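Local coordinates for protein adenosine deaminase 1 (Arthrobacter aurescens, PDB 3RYS) that probably catalyses the zinc-dependent hydrolytic deamination of adenine to hypoxanthine, releasing ammonium, as a step of purine salvage and nitrogen catabolism, at residues A[95-100]-A[135-140]; A[163-168]-A[192-197]; A[35-40]-A[75-80]. All blocks are in the same frame, centred on the assembly; numbering follows the deposited sequence.

Contact 1. Residues A[95-100]-A[135-140]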
ATOM      1  N   VAL A  95      -7.040   3.247 -11.363  1.00 15.35           N
ATOM      2  CA  VAL A  95      -6.143   2.135 -11.050  1.00 14.82           C
ATOM      3  C   VAL A  95      -6.310   0.995 -12.059  1.00 14.46           C
ATOM      4  O   VAL A  95      -7.372   0.375 -12.148  1.00 13.71           O
ATOM      5  CB  VAL A  95      -6.361   1.604  -9.611  1.00 14.54           C
ATOM      6  CG1 VAL A  95      -5.401   0.461  -9.305  1.00 13.49           C
ATOM      7  CG2 VAL A  95      -6.189   2.719  -8.594  1.00 12.70           C
ATOM      8  N   ARG A  96      -5.253   0.729 -12.819  1.00 14.00           N
ATOM      9  CA  ARG A  96      -5.288  -0.280 -13.871  1.00 15.50           C
ATOM     10  C   ARG A  96      -4.672  -1.585 -13.379  1.00 14.80           C
ATOM     11  O   ARG A  96      -4.965  -2.668 -13.890  1.00 14.45           O
ATOM     12  CB  ARG A  96      -4.535   0.231 -15.096  1.00 14.99           C
ATOM     13  CG  ARG A  96      -5.198   1.421 -15.745  1.00 15.60           C
ATOM     14  CD  ARG A  96      -6.500   0.988 -16.386  1.00 18.42           C
ATOM     15  NE  ARG A  96      -6.247   0.085 -17.501  1.00 25.83           N
ATOM     16  CZ  ARG A  96      -7.022  -0.944 -17.823  1.00 27.09           C
ATOM     17  NH1 ARG A  96      -8.107  -1.205 -17.105  1.00 28.41           N
ATOM     18  NH2 ARG A  96      -6.707  -1.717 -18.856  1.00 22.17           N
ATOM     19  N   HIS A  97      -3.821  -1.459 -12.368  1.00 14.83           N
ATOM     20  CA  HIS A  97      -3.133  -2.591 -11.773  1.00 14.64           C
ATOM     21  C   HIS A  97      -2.925  -2.295 -10.293  1.00 15.36           C
ATOM     22  O   HIS A  97      -2.506  -1.192  -9.920  1.00 13.57           O
ATOM     23  CB  HIS A  97      -1.790  -2.808 -12.466  1.00 13.67           C
ATOM     24  CG  HIS A  97      -1.010  -3.969 -11.934  1.00 16.06           C
ATOM     25  ND1 HIS A  97      -0.029  -3.832 -10.975  1.00 15.24           N
ATOM     26  CD2 HIS A  97      -1.054  -5.287 -12.240  1.00 15.48           C
ATOM     27  CE1 HIS A  97       0.492  -5.015 -10.708  1.00 13.74           C
ATOM     28  NE2 HIS A  97      -0.113  -5.916 -11.462  1.00 13.71           N
ATOM     29  N   ALA A  98      -3.223  -3.277  -9.452  1.00 14.02           N
ATOM     30  CA  ALA A  98      -3.149  -3.086  -8.013  1.00 12.72           C
ATOM     31  C   ALA A  98      -2.375  -4.214  -7.354  1.00 13.89           C
ATOM     32  O   ALA A  98      -2.727  -5.385  -7.499  1.00 14.26           O
ATOM     33  CB  ALA A  98      -4.547  -2.984  -7.427  1.00 13.33           C
ATOM     34  N   GLU A  99      -1.308  -3.863  -6.643  1.00 11.79           N
ATOM     35  CA  GLU A  99      -0.561  -4.853  -5.878  1.00 12.96           C
ATOM     36  C   GLU A  99      -0.856  -4.662  -4.396  1.00 13.73           C
ATOM     37  O   GLU A  99      -0.409  -3.700  -3.772  1.00 13.73           O
ATOM     38  CB  GLU A  99       0.932  -4.801  -6.209  1.00 14.77           C
ATOM     39  CG  GLU A  99       1.219  -5.319  -7.616  1.00 16.41           C
ATOM     40  CD  GLU A  99       2.679  -5.238  -8.019  1.00 15.32           C
ATOM     41  OE1 GLU A  99       3.554  -5.264  -7.129  1.00 14.46           O
ATOM     42  OE2 GLU A  99       2.943  -5.161  -9.238  1.00 13.52           O
ATOM     43  N   ILE A 100      -1.627  -5.594  -3.849  1.00 14.24           N
ATOM     44  CA  ILE A 100      -2.340  -5.377  -2.598  1.00 11.62           C
ATOM     45  C   ILE A 100      -1.722  -6.090  -1.405  1.00 13.03           C
ATOM     46  O   ILE A 100      -1.462  -7.293  -1.442  1.00 14.79           O
ATOM     47  CB  ILE A 100      -3.802  -5.825  -2.754  1.00 12.91           C
ATOM     48  CG1 ILE A 100      -4.463  -5.039  -3.888  1.00 14.06           C
ATOM     49  CG2 ILE A 100      -4.564  -5.648  -1.452  1.00 12.20           C
ATOM     50  CD1 ILE A 100      -5.672  -5.722  -4.490  1.00 15.00           C
ATOM     51  N   SER A 135      -5.679  -5.622 -13.010  1.00 16.96           N
ATOM     52  CA  SER A 135      -4.706  -6.682 -12.749  1.00 16.44           C
ATOM     53  C   SER A 135      -4.311  -6.629 -11.284  1.00 15.91           C
ATOM     54  O   SER A 135      -4.179  -5.545 -10.718  1.00 15.83           O
ATOM     55  CB  SER A 135      -3.457  -6.484 -13.603  1.00 16.84           C
ATOM     56  OG  SER A 135      -3.736  -6.661 -14.974  1.00 28.12           O
ATOM     57  N   THR A 136      -4.103  -7.784 -10.662  1.00 15.55           N
ATOM     58  CA  THR A 136      -3.819  -7.792  -9.230  1.00 16.80           C
ATOM     59  C   THR A 136      -2.754  -8.790  -8.790  1.00 16.48           C
ATOM     60  O   THR A 136      -2.626  -9.872  -9.361  1.00 16.49           O
ATOM     61  CB  THR A 136      -5.091  -8.051  -8.406  1.00 14.38           C
ATOM     62  OG1 THR A 136      -5.642  -9.326  -8.759  1.00 14.23           O
ATOM     63  CG2 THR A 136      -6.119  -6.959  -8.659  1.00 14.65           C
ATOM     64  N   LEU A 137      -1.993  -8.401  -7.768  1.00 15.55           N
ATOM     65  CA  LEU A 137      -1.073  -9.303  -7.086  1.00 15.67           C
ATOM     66  C   LEU A 137      -1.320  -9.236  -5.579  1.00 17.93           C
ATOM     67  O   LEU A 137      -1.586  -8.165  -5.028  1.00 18.39           O
ATOM     68  CB  LEU A 137       0.388  -8.960  -7.405  1.00 13.56           C
ATOM     69  CG  LEU A 137       0.972  -9.462  -8.734  1.00 15.36           C
ATOM     70  CD1 LEU A 137       0.581 -10.916  -9.015  1.00 12.80           C
ATOM     71  CD2 LEU A 137       0.563  -8.569  -9.889  1.00 16.69           C
ATOM     72  N   LEU A 138      -1.247 -10.384  -4.916  1.00 14.12           N
ATOM     73  CA  LEU A 138      -1.451 -10.426  -3.476  1.00 13.93           C
ATOM     74  C   LEU A 138      -0.116 -10.481  -2.745  1.00 15.41           C
ATOM     75  O   LEU A 138       0.720 -11.349  -3.008  1.00 16.16           O
ATOM     76  CB  LEU A 138      -2.326 -11.619  -3.084  1.00 14.41           C
ATOM     77  CG  LEU A 138      -2.776 -11.658  -1.622  1.00 14.30           C
ATOM     78  CD1 LEU A 138      -3.304 -10.292  -1.187  1.00 13.48           C
ATOM     79  CD2 LEU A 138      -3.823 -12.738  -1.398  1.00 11.22           C
ATOM     80  N   ILE A 139       0.083  -9.543  -1.829  1.00 13.89           N
ATOM     81  CA  ILE A 139       1.304  -9.493  -1.043  1.00 12.34           C
ATOM     82  C   ILE A 139       0.999  -9.686   0.431  1.00 11.18           C
ATOM     83  O   ILE A 139       0.260  -8.905   1.027  1.00 12.99           O
ATOM     84  CB  ILE A 139       2.041  -8.162  -1.241  1.00 14.23           C
ATOM     85  CG1 ILE A 139       2.686  -8.126  -2.624  1.00 13.50           C
ATOM     86  CG2 ILE A 139       3.107  -7.962  -0.167  1.00 12.71           C
ATOM     87  CD1 ILE A 139       3.582  -6.932  -2.828  1.00 20.37           C
ATOM     88  N   ALA A 140       1.559 -10.738   1.016  1.00 13.48           N
ATOM     89  CA  ALA A 140       1.412 -10.970   2.445  1.00 11.99           C
ATOM     90  C   ALA A 140       2.420 -10.116   3.201  1.00 12.60           C
ATOM     91  O   ALA A 140       3.633 -10.263   3.018  1.00 12.05           O
ATOM     92  CB  ALA A 140       1.603 -12.438   2.770  1.00 11.76           C
TER

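Contact 2. Residues A[163-168]-A[192-197]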
ATOM      1  N   ALA A 163      -0.793 -20.567  -0.818  1.00 20.23           N
ATOM      2  CA  ALA A 163      -1.519 -19.306  -0.877  1.00 22.14           C
ATOM      3  C   ALA A 163      -1.068 -18.514  -2.095  1.00 22.68           C
ATOM      4  O   ALA A 163       0.129 -18.438  -2.373  1.00 23.69           O
ATOM      5  CB  ALA A 163      -1.303 -18.500   0.391  1.00 20.93           C
ATOM      6  N   PRO A 164      -2.030 -17.925  -2.827  1.00 23.66           N
ATOM      7  CA  PRO A 164      -1.788 -17.157  -4.056  1.00 19.83           C
ATOM      8  C   PRO A 164      -1.061 -15.839  -3.804  1.00 20.08           C
ATOM      9  O   PRO A 164      -1.541 -14.787  -4.234  1.00 16.20           O
ATOM     10  CB  PRO A 164      -3.204 -16.864  -4.578  1.00 18.02           C
ATOM     11  CG  PRO A 164      -4.110 -17.771  -3.832  1.00 15.84           C
ATOM     12  CD  PRO A 164      -3.464 -18.006  -2.508  1.00 22.96           C
ATOM     13  N   ILE A 165       0.082 -15.890  -3.126  1.00 18.98           N
ATOM     14  CA  ILE A 165       0.862 -14.683  -2.879  1.00 17.71           C
ATOM     15  C   ILE A 165       1.994 -14.548  -3.892  1.00 19.37           C
ATOM     16  O   ILE A 165       2.621 -15.539  -4.272  1.00 21.33           O
ATOM     17  CB  ILE A 165       1.426 -14.639  -1.437  1.00 17.87           C
ATOM     18  CG1 ILE A 165       2.290 -15.869  -1.147  1.00 20.54           C
ATOM     19  CG2 ILE A 165       0.298 -14.543  -0.427  1.00 16.30           C
ATOM     20  CD1 ILE A 165       2.877 -15.887   0.252  1.00 15.71           C
ATOM     21  N   ALA A 166       2.241 -13.320  -4.333  1.00 17.10           N
ATOM     22  CA  ALA A 166       3.296 -13.046  -5.299  1.00 13.02           C
ATOM     23  C   ALA A 166       4.568 -12.589  -4.594  1.00 15.81           C
ATOM     24  O   ALA A 166       5.671 -12.715  -5.125  1.00 18.72           O
ATOM     25  CB  ALA A 166       2.833 -11.989  -6.285  1.00 11.79           C
ATOM     26  N   GLY A 167       4.408 -12.051  -3.393  1.00 16.32           N
ATOM     27  CA  GLY A 167       5.534 -11.509  -2.662  1.00 14.98           C
ATOM     28  C   GLY A 167       5.241 -11.287  -1.192  1.00 14.69           C
ATOM     29  O   GLY A 167       4.153 -11.590  -0.698  1.00 14.28           O
ATOM     30  N   ILE A 168       6.224 -10.737  -0.495  1.00 13.83           N
ATOM     31  CA  ILE A 168       6.142 -10.559   0.943  1.00 14.03           C
ATOM     32  C   ILE A 168       6.430  -9.111   1.297  1.00 15.94           C
ATOM     33  O   ILE A 168       7.211  -8.444   0.616  1.00 15.09           O
ATOM     34  CB  ILE A 168       7.138 -11.489   1.653  1.00 13.28           C
ATOM     35  CG1 ILE A 168       6.618 -12.923   1.611  1.00 15.04           C
ATOM     36  CG2 ILE A 168       7.378 -11.054   3.078  1.00 16.94           C
ATOM     37  CD1 ILE A 168       7.334 -13.849   2.561  1.00 28.94           C
ATOM     38  N   ALA A 192      11.988 -19.079  -1.830  1.00 23.38           N
ATOM     39  CA  ALA A 192      10.669 -19.573  -2.212  1.00 19.38           C
ATOM     40  C   ALA A 192      10.195 -18.934  -3.517  1.00 20.30           C
ATOM     41  O   ALA A 192       9.113 -19.244  -4.012  1.00 20.93           O
ATOM     42  CB  ALA A 192       9.662 -19.332  -1.102  1.00 18.93           C
ATOM     43  N   GLY A 193      11.013 -18.045  -4.074  1.00 19.69           N
ATOM     44  CA  GLY A 193      10.691 -17.387  -5.329  1.00 17.95           C
ATOM     45  C   GLY A 193       9.756 -16.211  -5.133  1.00 23.36           C
ATOM     46  O   GLY A 193       9.186 -15.680  -6.089  1.00 19.17           O
ATOM     47  N   LEU A 194       9.594 -15.801  -3.880  1.00 24.66           N
ATOM     48  CA  LEU A 194       8.687 -14.714  -3.546  1.00 21.30           C
ATOM     49  C   LEU A 194       9.376 -13.368  -3.704  1.00 19.83           C
ATOM     50  O   LEU A 194      10.541 -13.202  -3.339  1.00 22.26           O
ATOM     51  CB  LEU A 194       8.156 -14.874  -2.119  1.00 19.03           C
ATOM     52  CG  LEU A 194       7.173 -16.020  -1.874  1.00 18.30           C
ATOM     53  CD1 LEU A 194       7.041 -16.305  -0.383  1.00 19.73           C
ATOM     54  CD2 LEU A 194       5.815 -15.708  -2.490  1.00 17.74           C
ATOM     55  N   ARG A 195       8.647 -12.409  -4.259  1.00 21.33           N
ATOM     56  CA  ARG A 195       9.160 -11.058  -4.423  1.00 21.94           C
ATOM     57  C   ARG A 195       9.145 -10.325  -3.087  1.00 19.07           C
ATOM     58  O   ARG A 195       8.447 -10.733  -2.160  1.00 19.09           O
ATOM     59  CB  ARG A 195       8.359 -10.315  -5.490  1.00 20.41           C
ATOM     60  CG  ARG A 195       8.629 -10.851  -6.886  1.00 19.16           C
ATOM     61  CD  ARG A 195       8.016  -9.970  -7.948  1.00 24.56           C
ATOM     62  NE  ARG A 195       8.783  -9.998  -9.190  1.00 23.36           N
ATOM     63  CZ  ARG A 195       9.872  -9.266  -9.409  1.00 29.74           C
ATOM     64  NH1 ARG A 195      10.329  -8.453  -8.469  1.00 21.61           N
ATOM     65  NH2 ARG A 195      10.511  -9.348 -10.567  1.00 45.97           N
ATOM     66  N   ARG A 196       9.922  -9.255  -2.979  1.00 19.43           N
ATOM     67  CA  ARG A 196      10.136  -8.624  -1.681  1.00 17.60           C
ATOM     68  C   ARG A 196       9.930  -7.118  -1.679  1.00 14.95           C
ATOM     69  O   ARG A 196      10.481  -6.405  -2.515  1.00 16.53           O
ATOM     70  CB  ARG A 196      11.543  -8.938  -1.182  1.00 17.76           C
ATOM     71  CG  ARG A 196      11.745 -10.375  -0.770  1.00 21.29           C
ATOM     72  CD  ARG A 196      13.051 -10.889  -1.330  1.00 24.12           C
ATOM     73  NE  ARG A 196      12.902 -11.212  -2.745  1.00 27.38           N
ATOM     74  CZ  ARG A 196      13.820 -10.960  -3.670  1.00 27.25           C
ATOM     75  NH1 ARG A 196      14.960 -10.369  -3.334  1.00 24.78           N
ATOM     76  NH2 ARG A 196      13.590 -11.289  -4.933  1.00 27.36           N
ATOM     77  N   ILE A 197       9.130  -6.643  -0.730  1.00 13.30           N
ATOM     78  CA  ILE A 197       9.027  -5.216  -0.449  1.00 14.54           C
ATOM     79  C   ILE A 197       9.017  -4.997   1.061  1.00 15.30           C
ATOM     80  O   ILE A 197       8.793  -5.930   1.830  1.00 13.22           O
ATOM     81  CB  ILE A 197       7.764  -4.596  -1.061  1.00 11.69           C
ATOM     82  CG1 ILE A 197       6.516  -5.194  -0.412  1.00 15.56           C
ATOM     83  CG2 ILE A 197       7.742  -4.802  -2.561  1.00 13.16           C
ATOM     84  CD1 ILE A 197       5.223  -4.564  -0.882  1.00 16.34           C
TER

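Contact 3. Residues A[35-40]-A[75-80]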
ATOM      1  N   ALA A  35     -20.194  -5.516  10.939  1.00 15.06           N
ATOM      2  CA  ALA A  35     -20.501  -5.675  12.352  1.00 18.37           C
ATOM      3  C   ALA A  35     -21.907  -6.239  12.491  1.00 19.28           C
ATOM      4  O   ALA A  35     -22.140  -7.185  13.242  1.00 19.71           O
ATOM      5  CB  ALA A  35     -20.385  -4.340  13.080  1.00 17.90           C
ATOM      6  N   GLU A  36     -22.843  -5.661  11.747  1.00 18.35           N
ATOM      7  CA  GLU A  36     -24.235  -6.077  11.824  1.00 21.57           C
ATOM      8  C   GLU A  36     -24.419  -7.517  11.365  1.00 22.34           C
ATOM      9  O   GLU A  36     -25.079  -8.314  12.033  1.00 19.90           O
ATOM     10  CB  GLU A  36     -25.112  -5.144  10.999  1.00 24.35           C
ATOM     11  CG  GLU A  36     -26.596  -5.371  11.198  1.00 31.75           C
ATOM     12  CD  GLU A  36     -27.415  -4.150  10.835  1.00 48.21           C
ATOM     13  OE1 GLU A  36     -26.822  -3.057  10.695  1.00 46.00           O
ATOM     14  OE2 GLU A  36     -28.648  -4.283  10.693  1.00 62.25           O
ATOM     15  N   ARG A  37     -23.822  -7.844  10.222  1.00 22.95           N
ATOM     16  CA  ARG A  37     -23.915  -9.181   9.651  1.00 20.14           C
ATOM     17  C   ARG A  37     -23.312 -10.240  10.574  1.00 22.14           C
ATOM     18  O   ARG A  37     -23.727 -11.399  10.559  1.00 25.90           O
ATOM     19  CB  ARG A  37     -23.225  -9.218   8.285  1.00 22.67           C
ATOM     20  CG  ARG A  37     -23.631 -10.395   7.415  1.00 20.48           C
ATOM     21  CD  ARG A  37     -23.327 -10.127   5.949  1.00 21.56           C
ATOM     22  NE  ARG A  37     -21.895 -10.162   5.663  1.00 23.22           N
ATOM     23  CZ  ARG A  37     -21.358  -9.876   4.481  1.00 17.98           C
ATOM     24  NH1 ARG A  37     -22.137  -9.525   3.463  1.00 18.47           N
ATOM     25  NH2 ARG A  37     -20.043  -9.938   4.320  1.00 14.86           N
ATOM     26  N   ASN A  38     -22.329  -9.841  11.372  1.00 20.33           N
ATOM     27  CA  ASN A  38     -21.664 -10.775  12.272  1.00 20.56           C
ATOM     28  C   ASN A  38     -22.203 -10.673  13.688  1.00 22.02           C
ATOM     29  O   ASN A  38     -21.705 -11.335  14.603  1.00 22.17           O
ATOM     30  CB  ASN A  38     -20.152 -10.546  12.271  1.00 17.66           C
ATOM     31  CG  ASN A  38     -19.491 -11.041  11.006  1.00 16.82           C
ATOM     32  OD1 ASN A  38     -18.481 -10.494  10.563  1.00 17.15           O
ATOM     33  ND2 ASN A  38     -20.062 -12.077  10.411  1.00 19.99           N
ATOM     34  N   GLY A  39     -23.227  -9.842  13.862  1.00 21.66           N
ATOM     35  CA  GLY A  39     -23.794  -9.601  15.175  1.00 21.38           C
ATOM     36  C   GLY A  39     -22.732  -9.158  16.162  1.00 22.19           C
ATOM     37  O   GLY A  39     -22.673  -9.639  17.289  1.00 23.89           O
ATOM     38  N   ILE A  40     -21.878  -8.239  15.727  1.00 22.35           N
ATOM     39  CA  ILE A  40     -20.817  -7.724  16.575  1.00 26.43           C
ATOM     40  C   ILE A  40     -21.200  -6.368  17.150  1.00 28.05           C
ATOM     41  O   ILE A  40     -21.686  -5.496  16.433  1.00 25.39           O
ATOM     42  CB  ILE A  40     -19.490  -7.590  15.800  1.00 26.36           C
ATOM     43  CG1 ILE A  40     -18.930  -8.971  15.460  1.00 20.31           C
ATOM     44  CG2 ILE A  40     -18.477  -6.776  16.597  1.00 19.12           C
ATOM     45  CD1 ILE A  40     -17.732  -8.927  14.540  1.00 17.10           C
ATOM     46  N   THR A  75     -15.577 -13.732   8.360  1.00 15.14           N
ATOM     47  CA  THR A  75     -15.841 -14.776   7.386  1.00 15.73           C
ATOM     48  C   THR A  75     -15.166 -14.490   6.058  1.00 15.76           C
ATOM     49  O   THR A  75     -14.774 -13.358   5.770  1.00 15.23           O
ATOM     50  CB  THR A  75     -17.355 -14.924   7.124  1.00 16.84           C
ATOM     51  OG1 THR A  75     -17.821 -13.813   6.345  1.00 15.61           O
ATOM     52  CG2 THR A  75     -18.117 -14.974   8.440  1.00 16.08           C
ATOM     53  N   GLU A  76     -15.051 -15.536   5.252  1.00 14.83           N
ATOM     54  CA  GLU A  76     -14.498 -15.428   3.918  1.00 15.35           C
ATOM     55  C   GLU A  76     -15.240 -14.341   3.148  1.00 15.45           C
ATOM     56  O   GLU A  76     -14.631 -13.541   2.442  1.00 19.41           O
ATOM     57  CB  GLU A  76     -14.619 -16.779   3.211  1.00 17.85           C
ATOM     58  CG  GLU A  76     -13.509 -17.078   2.227  1.00 23.61           C
ATOM     59  CD  GLU A  76     -13.300 -18.570   2.020  1.00 30.08           C
ATOM     60  OE1 GLU A  76     -13.008 -19.275   3.012  1.00 25.70           O
ATOM     61  OE2 GLU A  76     -13.415 -19.034   0.862  1.00 34.41           O
ATOM     62  N   GLN A  77     -16.560 -14.307   3.304  1.00 15.96           N
ATOM     63  CA  GLN A  77     -17.394 -13.321   2.628  1.00 15.56           C
ATOM     64  C   GLN A  77     -16.977 -11.907   3.024  1.00 16.28           C
ATOM     65  O   GLN A  77     -16.942 -11.001   2.189  1.00 15.56           O
ATOM     66  CB  GLN A  77     -18.874 -13.563   2.952  1.00 16.94           C
ATOM     67  CG  GLN A  77     -19.858 -12.743   2.117  1.00 18.62           C
ATOM     68  CD  GLN A  77     -19.656 -12.924   0.617  1.00 30.81           C
ATOM     69  OE1 GLN A  77     -19.185 -13.969   0.161  1.00 29.70           O
ATOM     70  NE2 GLN A  77     -20.013 -11.900  -0.157  1.00 26.43           N
ATOM     71  N   ASP A  78     -16.655 -11.727   4.300  1.00 17.02           N
ATOM     72  CA  ASP A  78     -16.206 -10.433   4.808  1.00 16.50           C
ATOM     73  C   ASP A  78     -14.973  -9.916   4.067  1.00 16.26           C
ATOM     74  O   ASP A  78     -14.915  -8.749   3.677  1.00 14.00           O
ATOM     75  CB  ASP A  78     -15.924 -10.523   6.308  1.00 16.70           C
ATOM     76  CG  ASP A  78     -17.177 -10.798   7.118  1.00 17.14           C
ATOM     77  OD1 ASP A  78     -18.277 -10.437   6.647  1.00 16.21           O
ATOM     78  OD2 ASP A  78     -17.063 -11.371   8.223  1.00 14.50           O
ATOM     79  N   PHE A  79     -13.991 -10.791   3.869  1.00 14.78           N
ATOM     80  CA  PHE A  79     -12.766 -10.413   3.177  1.00 14.85           C
ATOM     81  C   PHE A  79     -13.017 -10.127   1.700  1.00 15.62           C
ATOM     82  O   PHE A  79     -12.499  -9.154   1.150  1.00 13.96           O
ATOM     83  CB  PHE A  79     -11.689 -11.487   3.360  1.00 14.18           C
ATOM     84  CG  PHE A  79     -11.129 -11.542   4.754  1.00 15.02           C
ATOM     85  CD1 PHE A  79     -10.112 -10.678   5.145  1.00 13.92           C
ATOM     86  CD2 PHE A  79     -11.626 -12.445   5.679  1.00 13.58           C
ATOM     87  CE1 PHE A  79      -9.598 -10.718   6.435  1.00 11.12           C
ATOM     88  CE2 PHE A  79     -11.117 -12.491   6.970  1.00 13.43           C
ATOM     89  CZ  PHE A  79     -10.099 -11.627   7.347  1.00 11.79           C
ATOM     90  N   THR A  80     -13.823 -10.975   1.067  1.00 14.92           N
ATOM     91  CA  THR A  80     -14.203 -10.786  -0.328  1.00 15.06           C
ATOM     92  C   THR A  80     -14.888  -9.441  -0.537  1.00 16.31           C
ATOM     93  O   THR A  80     -14.490  -8.659  -1.399  1.00 16.65           O
ATOM     94  CB  THR A  80     -15.156 -11.898  -0.796  1.00 16.87           C
ATOM     95  OG1 THR A  80     -14.441 -13.137  -0.875  1.00 19.25           O
ATOM     96  CG2 THR A  80     -15.740 -11.562  -2.155  1.00 15.07           C
TER

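Contact 1. Residues A[95-100]-A[135-140]
I100 is held by the backbone of 135-140 through both of its polar main-chain atoms. Its N donates to L137 O at 2.8 Å with a nearly straight N-H (169°), and its O accepts from I139 N, also at 2.8 Å. Two residues earlier A98 does the same, its N bonding S135 O at 2.8 Å while its O takes L137 N. This is parallel pairing, in which every second residue of strand 97-100 makes both bonds and E99, between them, lends its CA-H to L137 O. L138 closes this firm end: chi1 (-172°) sets CG anti to the backbone N, and chi2 (47°) then places CD1 3.5 Å from I100 O.

The looser side is at the corner the chain turns at R96. There the outermost bond, S135 N to R96 O at 3.2 Å, is the longest and most bent of the five. R96 is partly exposed and its CB points away from 135-140; NE pairs with E331. T136 and L137 are partly exposed as well. On the face that carries H97 and E99, L137 sends CD2 to the edge of the H97 ring and lies alongside E99, its CB 3.7 Å from E99 CG. Beyond that methylene the E99 carboxylate belongs to other partners, with OE1 in a salt bridge to R220 and OE2 taking F319 N.

The reverse face, with A98, I100, T136 and L138, is apolar apart from T136 OG1, which bonds S128 OG. Helices 76-92 and 114-125 pack over it, through Y86 and L87 from the first and V121 and L125 from the second. Strand 15-17 continues the sheet beyond 95-100, strand 167-171 continues it beyond 135-140, and L328 of helix 322-339 touches H97: neighbouring strands of a TIM barrel, wrapped by helices.

Contact 2. Residues A[163-168]-A[192-197]
The shortest bond between the segments runs from I168 N to R195 O, 2.8 Å, with the donor tilted from the carbonyl plane. R195 N in turn donates to A166 O at 3.1 Å, in the plane of that carbonyl and on a lone pair, and I197 N reaches I168 O at 3.0 Å. The three bonds set 167-168 and 195-197 side by side as parallel strands, G167 facing R195.

Ahead of the strands, L194 fills the angle between the segments. Its chi1 (-70°) keeps CG anti to the carbonyl carbon, and the two methyls divide the work: CD1 meets I168 CD1 at 3.8 Å, and CD2 meets I165 CG1, also at 3.8 Å. L194 O is not spent on the neighbouring strand; it accepts R196 NE at 3.1 Å, in the carbonyl plane. R195, extended from CG to NE, gives NH1 to E219 in a salt bridge.

Strand, helix 183-191 and strand form a beta-alpha-beta unit. Its chemistry is divided: peptide groups join the strands, the side chains of L194 and I168 pack against helices 148-160 and 183-191, and R195 finds its counter-charge in E219, while R196 NE is held by the carbonyl of L194.

Contact 3. Residues A[35-40]-A[75-80]
R37 and D78 make a salt bridge between these two helix ends. NH2 of R37 points at D78 OD1, 3.0 Å away, with the N-H almost straight (172°) and the oxygen met nearly along its C-O axis. Guanidinium and carboxylate are nearly coplanar, 11° apart, yet the bridge rests on one nitrogen, since NE of R37 stays 3.8 Å from OD1 of D78. The same NH2 has its stronger partner in D81, one turn along the same helix, so the arginine spans two acids. Q77 comes in beside it: its side chain crosses R37 at about a right angle, and CG lies 3.6 Å from R37 NH2. N38, next to R37 in the chain, reaches tip to tip toward D78, its CG 3.7 Å from D78 OD2.

One step further out is what fixes the carboxylate. D78 OD2 takes T75 N at 2.8 Å, from above the carboxylate plane, and accepts Q74 N as well. The exchange is mutual, because D78 N donates to T75 OG1 at 3.1 Å; that hydroxyl lies between the backbone N and the carbonyl carbon of its own residue (chi1 73°), where it can turn onto the first turn of the helix. Two backbone N-H groups, the helix start and the nearby guanidinium would all be expected to favour a charged carboxylate.

Outermost are the backbone turns. After helix 28-37 the chain leaves helical geometry at G39, whose positive phi, with G39 N and I40 N bonding back to E36 O and A35 O, makes a Schellman motif. R37 and N38 thus stand at a helix C-terminus, facing the capping box, T75 as N-cap and D78 three residues on, that opens helix 76-92 at the protein surface, away from the zinc and adenine.

Contacts 1 and 2 belong to one sheet: their centres lie 12 Å apart, and strands 135-143 and 167-171, one from each, are neighbours. L138 O to A166 N, 2.8 Å, is a probable hydrogen bond between them, and I139 CD1 packs on I197 CD1 at 3.5 Å. Those two isoleucines lie toward the active site, the I139 side chain about 11 Å from the zinc ion and that of I197 about 9 Å, with the metal ligand H199 two residues beyond I197. Contact 3 is peripheral, its centre 23 Å from that of contact 1 and 27 Å from that of contact 2, though helix 76-92, which starts in its segment 75-80, is followed in the chain by strand 95-102.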